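Local coordinates for ABC transporter, periplasmic substrate-binding protein (Vibrio cholerae O1 biovar eltor, PDB 1TWY) that probably captures phosphate in the periplasm and delivers it to an ABC-type importer in the inner membrane, at residues E29-G34 / Y57-G62; D43-K48 / E262-L267; V63-G68 / M81-L86; A77-T82 / F239-Y244. All coordinates share one frame; numbering follows the deposited sequence.

Contact 1 of 4, residues E29-G34 / Y57-G62; sequences EITISG and YVAVQG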
# COMPACT_ATOMS: atom_id res chain seq x y z
N GLU A 29 3.28 -18.04 -22.41
CA GLU A 29 2.89 -16.70 -21.88
C GLU A 29 2.28 -16.92 -20.49
O GLU A 29 1.62 -17.89 -20.31
CB GLU A 29 1.88 -16.03 -22.83
CG GLU A 29 2.35 -14.74 -23.52
CD GLU A 29 1.28 -13.64 -23.64
OE1 GLU A 29 0.05 -13.96 -23.73
OE2 GLU A 29 1.65 -12.42 -23.65
N ILE A 30 2.59 -16.06 -19.52
CA ILE A 30 2.04 -16.12 -18.17
C ILE A 30 1.44 -14.73 -18.03
O ILE A 30 2.05 -13.78 -18.37
CB ILE A 30 3.15 -16.32 -17.08
CG1 ILE A 30 3.69 -17.74 -17.11
CG2 ILE A 30 2.62 -16.14 -15.71
CD1 ILE A 30 5.01 -17.91 -16.35
N THR A 31 0.26 -14.65 -17.47
CA THR A 31 -0.41 -13.34 -17.31
C THR A 31 -0.57 -13.18 -15.82
O THR A 31 -1.18 -14.04 -15.17
CB THR A 31 -1.75 -13.39 -17.94
OG1 THR A 31 -1.62 -13.72 -19.33
CG2 THR A 31 -2.49 -12.02 -17.87
N ILE A 32 -0.01 -12.11 -15.24
CA ILE A 32 -0.22 -11.85 -13.85
C ILE A 32 -0.96 -10.50 -13.78
O ILE A 32 -0.45 -9.50 -14.28
CB ILE A 32 1.16 -11.87 -13.05
CG1 ILE A 32 0.96 -11.51 -11.60
CG2 ILE A 32 2.20 -10.97 -13.65
CD1 ILE A 32 2.14 -11.95 -10.65
N SER A 33 -2.09 -10.48 -13.11
CA SER A 33 -3.02 -9.35 -13.15
C SER A 33 -3.36 -8.89 -11.80
O SER A 33 -3.58 -9.69 -10.90
CB SER A 33 -4.28 -9.82 -13.88
OG SER A 33 -3.83 -10.39 -15.12
N GLY A 34 -3.57 -7.57 -11.68
CA GLY A 34 -4.19 -7.00 -10.50
C GLY A 34 -3.58 -5.67 -10.09
O GLY A 34 -3.36 -4.79 -10.91
N TYR A 57 6.90 -14.87 -22.04
CA TYR A 57 6.60 -13.51 -21.82
C TYR A 57 5.69 -13.49 -20.55
O TYR A 57 4.70 -14.24 -20.47
CB TYR A 57 5.95 -12.88 -23.03
CG TYR A 57 5.53 -11.44 -22.80
CD1 TYR A 57 6.48 -10.46 -22.44
CD2 TYR A 57 4.20 -11.06 -22.93
CE1 TYR A 57 6.09 -9.12 -22.23
CE2 TYR A 57 3.80 -9.75 -22.73
CZ TYR A 57 4.74 -8.79 -22.38
OH TYR A 57 4.31 -7.49 -22.16
N VAL A 58 6.09 -12.70 -19.55
CA VAL A 58 5.24 -12.45 -18.40
C VAL A 58 4.55 -11.11 -18.64
O VAL A 58 5.15 -10.04 -18.60
CB VAL A 58 6.03 -12.50 -17.04
CG1 VAL A 58 5.13 -12.25 -15.83
CG2 VAL A 58 6.64 -13.83 -16.80
N ALA A 59 3.27 -11.17 -18.85
CA ALA A 59 2.44 -10.00 -19.02
C ALA A 59 1.95 -9.49 -17.66
O ALA A 59 1.13 -10.17 -17.02
CB ALA A 59 1.27 -10.36 -19.88
N VAL A 60 2.37 -8.29 -17.26
CA VAL A 60 2.02 -7.75 -15.98
C VAL A 60 0.91 -6.78 -16.28
O VAL A 60 1.13 -5.79 -16.95
CB VAL A 60 3.23 -7.06 -15.27
CG1 VAL A 60 2.82 -6.49 -13.88
CG2 VAL A 60 4.36 -8.02 -15.12
N GLN A 61 -0.24 -6.99 -15.69
CA GLN A 61 -1.41 -6.22 -16.01
C GLN A 61 -1.88 -5.47 -14.81
O GLN A 61 -2.52 -6.03 -13.94
CB GLN A 61 -2.56 -7.13 -16.48
CG GLN A 61 -2.26 -7.92 -17.70
CD GLN A 61 -3.45 -8.76 -18.25
OE1 GLN A 61 -3.48 -9.02 -19.48
NE2 GLN A 61 -4.42 -9.09 -17.43
N GLY A 62 -1.67 -4.17 -14.81
CA GLY A 62 -2.03 -3.39 -13.66
C GLY A 62 -3.43 -2.86 -13.85
O GLY A 62 -3.67 -1.84 -14.58
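Gln61 lays its amide across the methyl of Thr31 and reaches Ser33 with its nitrogen. Its CG stands anti to the carbonyl carbon and the chain runs extended toward strand 29-34, with the methyl of Thr31 over the face of the amide: Gln61 CD lies 3.4 Å from Thr31 CG2. Gln61 NE2 comes to 2.7 Å from Ser33 OG, but the N-H is bent to 118° and the bond is weak. At the other end of the same face, Glu29 and Tyr57 reach out together from their strands. The carboxylate meets the ring at its edge, the two planes only 14° apart, with Glu29 OE2 3.0 Å from Tyr57 CD2.

Strands 29-34 and 57-62 are parallel and in register from Glu29-Tyr57 to Gly34-Gly62. Helix 36-52 joins them, which makes the unit a beta-alpha-beta crossover, the building block of the periplasmic binding protein lobe. Five backbone bonds, from Ile30 N to Tyr57 O through to Gly34 N to Gln61 O, are all 2.9 Å long.

The opposite face is apolar. Ile32 has CG1 anti to its backbone N (chi1 177°), which leaves CG2 between N and the carbonyl carbon. From there Ile32 CG2 touches Val58 CG1 and Val60 CG2, each at 3.9 Å. Ile30 CB sits farther from Val58 CG2, at 4.3 Å. Helix 36-52 covers this face through Met42 against Ile32 and Val60, while Phe255 of helix 250-260 packs on Ile30 and Val58.

Contact 2 of 4, residues D43-K48 / E262-L267; sequences DVLAEK and ESAKKL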
# COMPACT_ATOMS: atom_id res chain seq x y z
N ASP A 43 6.87 -5.52 -12.35
CA ASP A 43 7.51 -5.21 -13.62
C ASP A 43 9.05 -5.51 -13.62
O ASP A 43 9.61 -6.11 -14.52
CB ASP A 43 7.34 -3.73 -13.90
CG ASP A 43 5.98 -3.37 -14.53
OD1 ASP A 43 5.21 -4.27 -15.00
OD2 ASP A 43 5.58 -2.23 -14.36
N VAL A 44 9.68 -5.14 -12.54
CA VAL A 44 11.11 -5.52 -12.36
C VAL A 44 11.36 -7.02 -12.21
O VAL A 44 12.29 -7.57 -12.82
CB VAL A 44 11.66 -4.86 -11.14
CG1 VAL A 44 13.17 -5.17 -11.00
CG2 VAL A 44 11.50 -3.30 -11.22
N LEU A 45 10.54 -7.70 -11.46
CA LEU A 45 10.74 -9.13 -11.24
C LEU A 45 10.57 -9.86 -12.56
O LEU A 45 11.27 -10.82 -12.85
CB LEU A 45 9.79 -9.65 -10.16
CG LEU A 45 10.02 -8.99 -8.82
CD1 LEU A 45 8.93 -9.36 -7.87
CD2 LEU A 45 11.42 -9.53 -8.24
N ALA A 46 9.54 -9.48 -13.30
CA ALA A 46 9.22 -10.12 -14.57
C ALA A 46 10.42 -9.94 -15.56
O ALA A 46 10.90 -10.92 -16.16
CB ALA A 46 7.97 -9.53 -15.19
N GLU A 47 10.87 -8.70 -15.72
CA GLU A 47 12.00 -8.43 -16.63
C GLU A 47 13.22 -9.28 -16.21
O GLU A 47 13.87 -9.89 -17.04
CB GLU A 47 12.30 -6.92 -16.70
CG GLU A 47 13.55 -6.54 -17.52
CD GLU A 47 13.47 -5.13 -18.12
OE1 GLU A 47 12.41 -4.75 -18.72
OE2 GLU A 47 14.46 -4.37 -18.00
N LYS A 48 13.49 -9.41 -14.91
CA LYS A 48 14.53 -10.32 -14.44
C LYS A 48 14.27 -11.77 -14.86
O LYS A 48 15.18 -12.47 -15.32
CB LYS A 48 14.72 -10.18 -12.92
CG LYS A 48 15.53 -11.25 -12.14
CD LYS A 48 17.05 -11.23 -12.41
CE LYS A 48 17.85 -11.62 -11.17
NZ LYS A 48 18.42 -10.39 -10.51
N GLU A 262 15.66 -16.14 -3.43
CA GLU A 262 16.44 -15.07 -2.91
C GLU A 262 16.68 -13.97 -3.89
O GLU A 262 16.77 -12.83 -3.47
CB GLU A 262 17.85 -15.55 -2.53
CG GLU A 262 17.92 -16.36 -1.26
CD GLU A 262 17.89 -17.83 -1.52
OE1 GLU A 262 17.43 -18.22 -2.61
OE2 GLU A 262 18.41 -18.56 -0.64
N SER A 263 16.86 -14.31 -5.18
CA SER A 263 17.14 -13.33 -6.22
C SER A 263 15.98 -12.31 -6.37
O SER A 263 16.20 -11.12 -6.40
CB SER A 263 17.33 -13.95 -7.60
OG SER A 263 18.52 -14.76 -7.56
N ALA A 264 14.80 -12.86 -6.21
CA ALA A 264 13.60 -12.02 -6.21
C ALA A 264 13.48 -11.19 -4.92
O ALA A 264 13.25 -9.98 -4.91
CB ALA A 264 12.33 -12.84 -6.32
N LYS A 265 13.67 -11.82 -3.79
CA LYS A 265 13.61 -11.11 -2.48
C LYS A 265 14.62 -9.92 -2.31
O LYS A 265 14.31 -8.86 -1.81
CB LYS A 265 13.68 -12.07 -1.31
CG LYS A 265 12.56 -13.05 -1.30
CD LYS A 265 12.74 -14.02 -0.25
CE LYS A 265 11.46 -14.88 -0.06
NZ LYS A 265 11.74 -15.88 0.99
N LYS A 266 15.84 -10.16 -2.87
CA LYS A 266 16.93 -9.19 -2.85
C LYS A 266 16.34 -7.90 -3.59
O LYS A 266 16.53 -6.76 -3.09
CB LYS A 266 18.19 -9.84 -3.46
CG LYS A 266 19.35 -8.90 -3.67
CD LYS A 266 19.22 -8.05 -4.96
CE LYS A 266 20.52 -7.22 -5.23
NZ LYS A 266 20.43 -6.27 -6.40
N LEU A 267 15.72 -8.21 -4.73
CA LEU A 267 15.17 -7.09 -5.55
C LEU A 267 14.04 -6.42 -4.82
O LEU A 267 13.99 -5.15 -4.69
CB LEU A 267 14.67 -7.57 -6.87
CG LEU A 267 15.78 -7.84 -7.87
CD1 LEU A 267 15.27 -8.61 -9.03
CD2 LEU A 267 16.35 -6.56 -8.46
O HOH W 1 18.56 -10.24 -7.47
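This is helix-to-helix packing on the outside of the lobe, between helix 36-52 and helix 262-270 near the C-terminal end of the chain: Leu45 packs on Ala264 and Leu267, and Lys48 on Leu267 and Ser263. Helix 36-52 is the crossover helix of a beta-alpha-beta unit in the periplasmic binding protein fold, and the later helix lies against it. The two short segments run roughly antiparallel, at 144°, with their axes 10.4 Å apart at the closest. That is a wide spacing, bridged by side chains.

Leu267 covers more of the contact than any other residue. Its CD1 touches Leu45 CD2 at 4.0 Å, while its other branch, Leu267 CD2, lies 4.3 Å from Val44 CG1. Leu45 reaches across with one methyl: Leu45 CD2 also packs on Ala264 CB at 3.9 Å. Phe258 and Leu259 of helix 250-260 also touch Leu45, so three helices meet at this leucine.

Lys48 drapes over Leu267. Its CG is anti to the backbone N (chi1 166°), and the bends farther out lead the chain over the leucine, with Lys48 CE near Ser263 CB. The ammonium is thus held above apolar carbon, and a single water ties it to the other helix, accepting from Lys48 NZ at 3.0 Å and donating to Ser263 O at 2.7 Å.

Contact 3 of 4, residues V63-G68 / M81-L86; sequences VGSTAG and MTSRYL. With PO4 (phosphate ion), chain I.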
# COMPACT_ATOMS: atom_id res chain seq x y z
N VAL A 63 -4.40 -3.56 -13.23
CA VAL A 63 -5.85 -3.23 -13.33
C VAL A 63 -6.53 -3.07 -12.00
O VAL A 63 -7.80 -2.99 -11.97
CB VAL A 63 -6.59 -4.31 -14.11
CG1 VAL A 63 -6.19 -4.20 -15.57
CG2 VAL A 63 -6.29 -5.73 -13.58
N GLY A 64 -5.78 -3.11 -10.90
CA GLY A 64 -6.32 -3.01 -9.59
C GLY A 64 -6.61 -4.39 -8.97
O GLY A 64 -6.84 -5.32 -9.74
N SER A 65 -6.57 -4.47 -7.63
CA SER A 65 -6.60 -5.76 -6.87
C SER A 65 -7.89 -6.52 -7.22
O SER A 65 -7.91 -7.64 -7.52
CB SER A 65 -6.53 -5.49 -5.42
OG SER A 65 -5.24 -4.96 -5.03
N THR A 66 -8.99 -5.81 -7.24
CA THR A 66 -10.27 -6.44 -7.47
C THR A 66 -10.46 -7.05 -8.88
O THR A 66 -10.88 -8.20 -8.96
CB THR A 66 -11.35 -5.36 -7.14
OG1 THR A 66 -11.32 -4.96 -5.78
CG2 THR A 66 -12.82 -5.86 -7.41
N ALA A 67 -10.05 -6.35 -9.97
CA ALA A 67 -10.12 -6.86 -11.33
C ALA A 67 -9.17 -8.03 -11.44
O ALA A 67 -9.44 -8.98 -12.11
CB ALA A 67 -9.81 -5.77 -12.31
N GLY A 68 -8.00 -7.93 -10.78
CA GLY A 68 -7.08 -9.03 -10.81
C GLY A 68 -7.68 -10.33 -10.27
O GLY A 68 -7.46 -11.34 -10.96
N MSE A 81 -2.37 -10.42 -8.34
CA MSE A 81 -1.62 -9.76 -7.35
C MSE A 81 -2.58 -8.73 -6.67
O MSE A 81 -3.39 -8.11 -7.36
CB MSE A 81 -0.34 -9.12 -7.94
CG MSE A 81 -0.56 -8.18 -8.95
SE MSE A 81 1.20 -7.86 -9.98
CE MSE A 81 0.03 -7.18 -11.35
N THR A 82 -2.52 -8.63 -5.37
CA THR A 82 -3.35 -7.68 -4.62
C THR A 82 -2.48 -6.91 -3.67
O THR A 82 -1.45 -7.34 -3.27
CB THR A 82 -4.50 -8.32 -3.81
OG1 THR A 82 -4.00 -9.06 -2.67
CG2 THR A 82 -5.36 -9.24 -4.65
N SER A 83 -2.94 -5.72 -3.28
CA SER A 83 -2.38 -4.95 -2.21
C SER A 83 -3.21 -4.87 -0.94
O SER A 83 -3.13 -3.90 -0.14
CB SER A 83 -2.03 -3.60 -2.79
OG SER A 83 -3.27 -3.02 -3.29
N ARG A 84 -4.04 -5.86 -0.72
CA ARG A 84 -4.94 -5.98 0.41
C ARG A 84 -5.27 -7.41 0.61
O ARG A 84 -5.10 -8.23 -0.31
CB ARG A 84 -6.25 -5.25 0.21
CG ARG A 84 -6.99 -5.73 -1.01
CD ARG A 84 -8.35 -5.08 -1.12
NE ARG A 84 -9.11 -5.44 -2.32
CZ ARG A 84 -9.83 -6.55 -2.45
NH1 ARG A 84 -9.79 -7.48 -1.52
NH2 ARG A 84 -10.53 -6.79 -3.57
N TYR A 85 -5.64 -7.78 1.83
CA TYR A 85 -6.15 -9.12 2.07
C TYR A 85 -7.50 -9.29 1.36
O TYR A 85 -8.20 -8.32 1.02
CB TYR A 85 -6.25 -9.38 3.58
CG TYR A 85 -4.91 -9.38 4.27
CD1 TYR A 85 -4.06 -10.44 4.14
CD2 TYR A 85 -4.51 -8.34 5.19
CE1 TYR A 85 -2.88 -10.45 4.76
CE2 TYR A 85 -3.27 -8.41 5.78
CZ TYR A 85 -2.46 -9.46 5.52
OH TYR A 85 -1.18 -9.60 6.09
N LEU A 86 -7.82 -10.54 1.11
CA LEU A 86 -9.05 -10.93 0.42
C LEU A 86 -10.16 -10.90 1.49
O LEU A 86 -9.93 -11.10 2.70
CB LEU A 86 -8.89 -12.35 -0.12
CG LEU A 86 -8.65 -12.50 -1.62
CD1 LEU A 86 -7.48 -11.78 -1.98
CD2 LEU A 86 -8.55 -14.02 -1.96
P PO4 I . -4.31 -1.37 -6.26
O1 PO4 I . -2.94 -1.67 -5.63
O2 PO4 I . -4.89 -0.01 -5.57
O3 PO4 I . -4.23 -1.15 -7.81
O4 PO4 I . -5.40 -2.39 -5.97
O HOH W 2 -9.51 -3.28 -4.12
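The first turn of helix 65-73 abuts the end of strand 79-82, with Ser65 CA 4.4 Å from Thr82 CA. Ser65 OG is the meeting point: it accepts a nearly straight bond from Ser83 N at 3.0 Å (166°) and donates to phosphate O4 at 2.7 Å. With chi1 at -69° the hydroxyl lies beside the serine's own backbone N, and Ser65 N gives the same phosphate oxygen a second bond.

That amide, the first of the helix after the N-cap Gly64, places the phosphate at the helix's amino end, whose dipole would favour an anion. Ser83 OG holds another oxygen, O1, at 2.7 Å, and Ser35, Thr36 and Ser37 also bond the ion through their hydroxyls. The ion probably comes from the crystallisation liquor; hydroxyls and a helix-end amide around it are consistent with a periplasmic phosphate receptor.

Farther out, Arg84 reaches the first turn of the helix, its chain extended from CG to NE. Arg84 NH2 bonds Thr66 OG1 at 3.0 Å, with the hydroxyl in the guanidinium plane, and a water links Arg84 NE to the same oxygen. Arg84 NH1 donates to Tyr85 O and forms a salt bridge with Glu90, which together fix the rotation of the guanidinium.

Contact 4 of 4, residues A77-T82 / F239-Y244; sequences ADIAMT and FLILHY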
# COMPACT_ATOMS: atom_id res chain seq x y z
N ALA A 77 -6.36 -14.79 -16.15
CA ALA A 77 -5.02 -14.60 -15.59
C ALA A 77 -4.51 -15.91 -14.99
O ALA A 77 -5.31 -16.68 -14.50
CB ALA A 77 -5.06 -13.52 -14.46
N ASP A 78 -3.19 -16.15 -15.00
CA ASP A 78 -2.56 -17.26 -14.35
C ASP A 78 -2.27 -16.98 -12.87
O ASP A 78 -2.27 -17.89 -12.05
CB ASP A 78 -1.29 -17.60 -15.02
CG ASP A 78 -1.49 -17.99 -16.45
OD1 ASP A 78 -2.13 -19.06 -16.69
OD2 ASP A 78 -1.05 -17.31 -17.37
N ILE A 79 -2.01 -15.69 -12.58
CA ILE A 79 -1.66 -15.23 -11.27
C ILE A 79 -2.38 -13.96 -10.96
O ILE A 79 -2.44 -13.17 -11.84
CB ILE A 79 -0.08 -15.06 -11.09
CG1 ILE A 79 0.62 -16.37 -11.52
CG2 ILE A 79 0.21 -14.73 -9.64
CD1 ILE A 79 2.13 -16.30 -11.61
N ALA A 80 -2.87 -13.71 -9.76
CA ALA A 80 -3.33 -12.37 -9.46
C ALA A 80 -2.36 -11.76 -8.42
O ALA A 80 -1.69 -12.43 -7.64
CB ALA A 80 -4.72 -12.34 -9.00
N MSE A 81 -2.37 -10.42 -8.34
CA MSE A 81 -1.62 -9.76 -7.35
C MSE A 81 -2.58 -8.73 -6.67
O MSE A 81 -3.39 -8.11 -7.36
CB MSE A 81 -0.34 -9.12 -7.94
CG MSE A 81 -0.56 -8.18 -8.95
SE MSE A 81 1.20 -7.86 -9.98
CE MSE A 81 0.03 -7.18 -11.35
N THR A 82 -2.52 -8.63 -5.37
CA THR A 82 -3.35 -7.68 -4.62
C THR A 82 -2.48 -6.91 -3.67
O THR A 82 -1.45 -7.34 -3.27
CB THR A 82 -4.50 -8.32 -3.81
OG1 THR A 82 -4.00 -9.06 -2.67
CG2 THR A 82 -5.36 -9.24 -4.65
N PHE A 239 1.46 -7.21 -0.06
CA PHE A 239 1.42 -7.49 -1.48
C PHE A 239 1.23 -9.01 -1.56
O PHE A 239 2.14 -9.73 -1.20
CB PHE A 239 2.72 -7.13 -2.13
CG PHE A 239 2.94 -5.61 -2.35
CD1 PHE A 239 2.01 -4.70 -1.90
CD2 PHE A 239 4.01 -5.17 -3.06
CE1 PHE A 239 2.18 -3.33 -2.16
CE2 PHE A 239 4.20 -3.82 -3.33
CZ PHE A 239 3.28 -2.91 -2.86
N LEU A 240 0.04 -9.48 -1.92
CA LEU A 240 -0.26 -10.90 -2.06
C LEU A 240 -0.23 -11.35 -3.45
O LEU A 240 -0.57 -10.66 -4.47
CB LEU A 240 -1.66 -11.16 -1.52
CG LEU A 240 -1.97 -10.77 -0.09
CD1 LEU A 240 -3.37 -11.25 0.21
CD2 LEU A 240 -0.90 -11.39 0.93
N ILE A 241 0.17 -12.59 -3.62
CA ILE A 241 0.21 -13.31 -4.87
C ILE A 241 -0.77 -14.53 -4.71
O ILE A 241 -0.66 -15.28 -3.75
CB ILE A 241 1.58 -13.85 -5.15
CG1 ILE A 241 2.67 -12.71 -5.13
CG2 ILE A 241 1.61 -14.54 -6.49
CD1 ILE A 241 2.47 -11.71 -6.18
N LEU A 242 -1.69 -14.60 -5.66
CA LEU A 242 -2.79 -15.59 -5.69
C LEU A 242 -2.62 -16.45 -6.93
O LEU A 242 -2.38 -15.99 -8.02
CB LEU A 242 -4.15 -14.91 -5.75
CG LEU A 242 -4.71 -14.14 -4.58
CD1 LEU A 242 -3.88 -13.07 -4.16
CD2 LEU A 242 -6.02 -13.48 -5.04
N HIS A 243 -2.85 -17.77 -6.77
CA HIS A 243 -2.74 -18.70 -7.91
C HIS A 243 -3.35 -20.03 -7.48
O HIS A 243 -3.62 -20.20 -6.32
CB HIS A 243 -1.32 -18.90 -8.39
CG HIS A 243 -0.47 -19.67 -7.45
ND1 HIS A 243 -0.25 -19.27 -6.15
CD2 HIS A 243 0.18 -20.85 -7.60
CE1 HIS A 243 0.53 -20.16 -5.55
NE2 HIS A 243 0.80 -21.12 -6.41
N TYR A 244 -3.65 -20.89 -8.43
CA TYR A 244 -4.25 -22.22 -8.10
C TYR A 244 -3.16 -23.27 -8.00
O TYR A 244 -2.82 -23.87 -8.96
CB TYR A 244 -5.23 -22.60 -9.17
CG TYR A 244 -6.39 -21.72 -9.17
CD1 TYR A 244 -7.30 -21.73 -8.13
CD2 TYR A 244 -6.56 -20.75 -10.16
CE1 TYR A 244 -8.39 -20.89 -8.07
CE2 TYR A 244 -7.67 -19.94 -10.16
CZ TYR A 244 -8.57 -19.98 -9.11
OH TYR A 244 -9.72 -19.25 -8.90
O HOH W 3 -3.00 -20.31 -11.01
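An antiparallel strand pair within the mixed sheet of the lobe joins Ala80 and Thr82 of strand 79-82 to Leu242 and Leu240 of strand 236-243, residues that lie far apart in sequence. Both are hydrogen-bonded pairs, each closed by two backbone bonds: Ala80 N to Leu242 O and Leu242 N to Ala80 O at 2.9 Å, then Thr82 N to Leu240 O at 3.0 Å with its return bond. Between them Met81 and Ile241 form a non-hydrogen-bonded pair, where Met81 CA approaches Leu240 O at 3.2 Å.

On the face of Met81 and Ile241, the tightest spot is Ile79 CG2 against Ile241 CG2 at 3.5 Å, closer than ordinary methyl contact. Ile79 CG2 stands anti to its backbone N, which brings it over Leu242 O as well. Met81, present as selenomethionine, touches Ile241 only at its base; beyond CG the chain runs extended, away from this strand and toward Val38 and Met42 of helix 36-52.

Thr82 OG1, which bonds Arg84 O, rests against Leu240 CB at 3.3 Å on the other face. Its methyl turns to the next leucine: Thr82 CG2 meets Leu242 CD1 at 4.1 Å, the two side chains crossing at about a right angle.

Past the strand end, a water spans the widening gap, donating to Asp78 O and accepting from Tyr244 N. Across the sheet the strands run in the order 57-62, 29-34, 79-82, 236-243, 96-109, with 236-243, which enters after the chain returns from the other lobe, as the antiparallel member: the order of type II periplasmic binding proteins.

How the contacts relate
Three of the contacts share one sheet. Strand 29-34 of contact 1 lies between strand 57-62 and strand 79-82, and strand 79-82 in turn pairs with 236-243 in contact 4. Contacts 1 and 4 have centres 10 Å apart and probably bond through Ser33 O and Met81 N, 2.9 Å. Contact 3 grows from the ends of these strands: it shares Met81 and Thr82 with contact 4, centres 8 Å apart, and holds the phosphate. Contact 2 sits beyond helix 36-52, on the sheet face that carries Val58 and Val60, touching contact 1 where Val60 CG2 meets Ala46 CB at 3.9 Å, and its centre is about 20 Å from that of the phosphate-holding contact.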